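PDB 2BA9: putative aminooxidase from Propionibacterium acnes, which isomerises polyunsaturated fatty acids, producing conjugated linoleic acid from linoleic acid, and binds FAD, with the fold of the flavin-containing amine oxidoreductases. Local coordinates for residues L287-P292 with G356-K361. Sequence-based numbering, arbitrary orientation.
Sequences LVKEYP and GHPVEK
A classic beta bulge joins Leu-287 to Glu-360 and Lys-361 where strand 277-288 ends beside 359-373, an outermost strand of the mixed sheet. The evidence is the shared acceptor: Leu-287 O takes Glu-360 N at 2.9 Å and, weakly, Lys-361 N at 3.3 Å, while Leu-287 N donates to Lys-361 O. Beyond the bulge Val-288 faces Val-359 as a non-hydrogen-bonded antiparallel pair, and Lys-289 N reaches Pro-358 O at 2.8 Å, almost in line with the carbonyl (C=O...N 175°). The Lys-289 side chain crosses Pro-358 at about a right angle; Lys-289 CG lies 3.8 Å from Pro-358 CG, and Lys-289 CB meets Glu-360 OE2 at 3.3 Å. Lys-289 NZ stays 4.5 Å from Glu-360 OE2, too far for a salt bridge. Beyond the end of strand 277-288, His-357 ND1 donates to Glu-290 O at 3.0 Å, with the acceptor near the ring plane but the donor 38° above the carbonyl plane. Pro-292 CB sits over one face of the His-357 ring, offset toward its rim, 4.0 Å from the centroid, a CH-pi contact. The ND1 bond implies a proton on that nitrogen, and with the proline it restricts the imidazole's rotation; Tyr-313 and Met-352 also pack against the ring.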
loop_
_atom_site.group_PDB
_atom_site.type_symbol
_atom_site.label_atom_id
_atom_site.label_comp_id
_atom_site.label_asym_id
_atom_site.label_seq_id
_atom_site.Cartn_x
_atom_site.Cartn_y
_atom_site.Cartn_z
ATOM N N LEU A 287 -20.369 9.876 -9.170
ATOM C CA LEU A 287 -21.022 11.162 -9.354
ATOM C C LEU A 287 -22.068 11.226 -8.258
ATOM O O LEU A 287 -22.815 10.276 -8.059
ATOM C CB LEU A 287 -21.675 11.271 -10.737
ATOM C CG LEU A 287 -20.707 11.124 -11.910
ATOM C CD1 LEU A 287 -21.407 11.313 -13.280
ATOM C CD2 LEU A 287 -19.567 12.095 -11.743
ATOM N N VAL A 288 -22.101 12.338 -7.533
ATOM C CA VAL A 288 -23.005 12.488 -6.403
ATOM C C VAL A 288 -23.975 13.653 -6.656
ATOM O O VAL A 288 -23.643 14.621 -7.350
ATOM C CB VAL A 288 -22.210 12.665 -5.036
ATOM C CG1 VAL A 288 -21.318 11.447 -4.744
ATOM C CG2 VAL A 288 -21.367 13.926 -5.015
ATOM N N LYS A 289 -25.194 13.529 -6.146
ATOM C CA LYS A 289 -26.026 14.715 -5.933
ATOM C C LYS A 289 -25.794 15.128 -4.480
ATOM O O LYS A 289 -25.511 14.277 -3.610
ATOM C CB LYS A 289 -27.517 14.491 -6.262
ATOM C CG LYS A 289 -28.080 13.101 -5.930
ATOM C CD LYS A 289 -29.562 12.999 -6.285
ATOM C CE LYS A 289 -30.062 11.560 -6.166
ATOM N NZ LYS A 289 -29.663 10.703 -7.338
ATOM N N GLU A 290 -25.870 16.425 -4.218
ATOM C CA GLU A 290 -25.420 16.995 -2.944
ATOM C C GLU A 290 -23.920 16.718 -2.788
ATOM O O GLU A 290 -23.502 15.775 -2.103
ATOM C CB GLU A 290 -26.242 16.468 -1.752
ATOM C CG GLU A 290 -27.500 17.264 -1.388
ATOM C CD GLU A 290 -28.293 17.796 -2.590
ATOM O OE1 GLU A 290 -28.021 18.945 -3.019
ATOM O OE2 GLU A 290 -29.203 17.088 -3.086
ATOM N N TYR A 291 -23.125 17.555 -3.449
ATOM C CA TYR A 291 -21.667 17.440 -3.438
ATOM C C TYR A 291 -21.090 17.787 -2.058
ATOM O O TYR A 291 -21.390 18.842 -1.508
ATOM C CB TYR A 291 -21.087 18.388 -4.487
ATOM C CG TYR A 291 -19.696 18.054 -4.988
ATOM C CD1 TYR A 291 -19.427 16.837 -5.608
ATOM C CD2 TYR A 291 -18.657 18.995 -4.906
ATOM C CE1 TYR A 291 -18.159 16.546 -6.096
ATOM C CE2 TYR A 291 -17.383 18.708 -5.399
ATOM C CZ TYR A 291 -17.144 17.481 -5.982
ATOM O OH TYR A 291 -15.895 17.195 -6.484
ATOM N N PRO A 292 -20.274 16.898 -1.476
ATOM C CA PRO A 292 -19.598 17.310 -0.246
ATOM C C PRO A 292 -18.705 18.524 -0.459
ATOM O O PRO A 292 -18.262 18.773 -1.580
ATOM C CB PRO A 292 -18.776 16.082 0.157
ATOM C CG PRO A 292 -18.890 15.101 -0.961
ATOM C CD PRO A 292 -20.007 15.496 -1.843
ATOM N N GLY A 356 -25.864 11.929 3.300
ATOM C CA GLY A 356 -26.429 13.122 2.654
ATOM C C GLY A 356 -25.758 13.487 1.342
ATOM O O GLY A 356 -25.871 14.612 0.861
ATOM N N HIS A 357 -25.076 12.520 0.743
ATOM C CA HIS A 357 -24.369 12.728 -0.514
ATOM C C HIS A 357 -24.765 11.603 -1.472
ATOM O O HIS A 357 -23.935 10.774 -1.840
ATOM C CB HIS A 357 -22.859 12.753 -0.264
ATOM C CG HIS A 357 -22.434 13.709 0.809
ATOM N ND1 HIS A 357 -22.609 15.075 0.703
ATOM C CD2 HIS A 357 -21.841 13.496 2.010
ATOM C CE1 HIS A 357 -22.146 15.657 1.795
ATOM N NE2 HIS A 357 -21.671 14.722 2.602
ATOM N N PRO A 358 -26.064 11.537 -1.828
ATOM C CA PRO A 358 -26.535 10.380 -2.596
ATOM C C PRO A 358 -25.908 10.198 -4.002
ATOM O O PRO A 358 -25.668 11.175 -4.718
ATOM C CB PRO A 358 -28.050 10.582 -2.664
ATOM C CG PRO A 358 -28.310 11.991 -2.253
ATOM C CD PRO A 358 -27.151 12.462 -1.466
ATOM N N VAL A 359 -25.655 8.940 -4.367
ATOM C CA VAL A 359 -24.968 8.603 -5.608
ATOM C C VAL A 359 -25.955 8.662 -6.775
ATOM O O VAL A 359 -27.037 8.078 -6.717
ATOM C CB VAL A 359 -24.294 7.189 -5.516
ATOM C CG1 VAL A 359 -23.590 6.795 -6.833
ATOM C CG2 VAL A 359 -23.298 7.137 -4.362
ATOM N N GLU A 360 -25.600 9.389 -7.825
ATOM C CA GLU A 360 -26.337 9.310 -9.078
ATOM C C GLU A 360 -25.771 8.229 -9.974
ATOM O O GLU A 360 -26.512 7.608 -10.726
ATOM C CB GLU A 360 -26.274 10.633 -9.830
ATOM C CG GLU A 360 -26.850 11.779 -9.030
ATOM C CD GLU A 360 -26.678 13.125 -9.710
ATOM O OE1 GLU A 360 -25.638 13.339 -10.384
ATOM O OE2 GLU A 360 -27.591 13.968 -9.560
ATOM N N LYS A 361 -24.452 8.050 -9.921
ATOM C CA LYS A 361 -23.771 7.111 -10.785
ATOM C C LYS A 361 -22.438 6.659 -10.207
ATOM O O LYS A 361 -21.735 7.453 -9.627
ATOM C CB LYS A 361 -23.512 7.778 -12.128
ATOM C CG LYS A 361 -23.303 6.803 -13.254
ATOM C CD LYS A 361 -24.613 6.216 -13.760
ATOM C CE LYS A 361 -25.430 7.229 -14.585
ATOM N NZ LYS A 361 -24.627 8.218 -15.325
#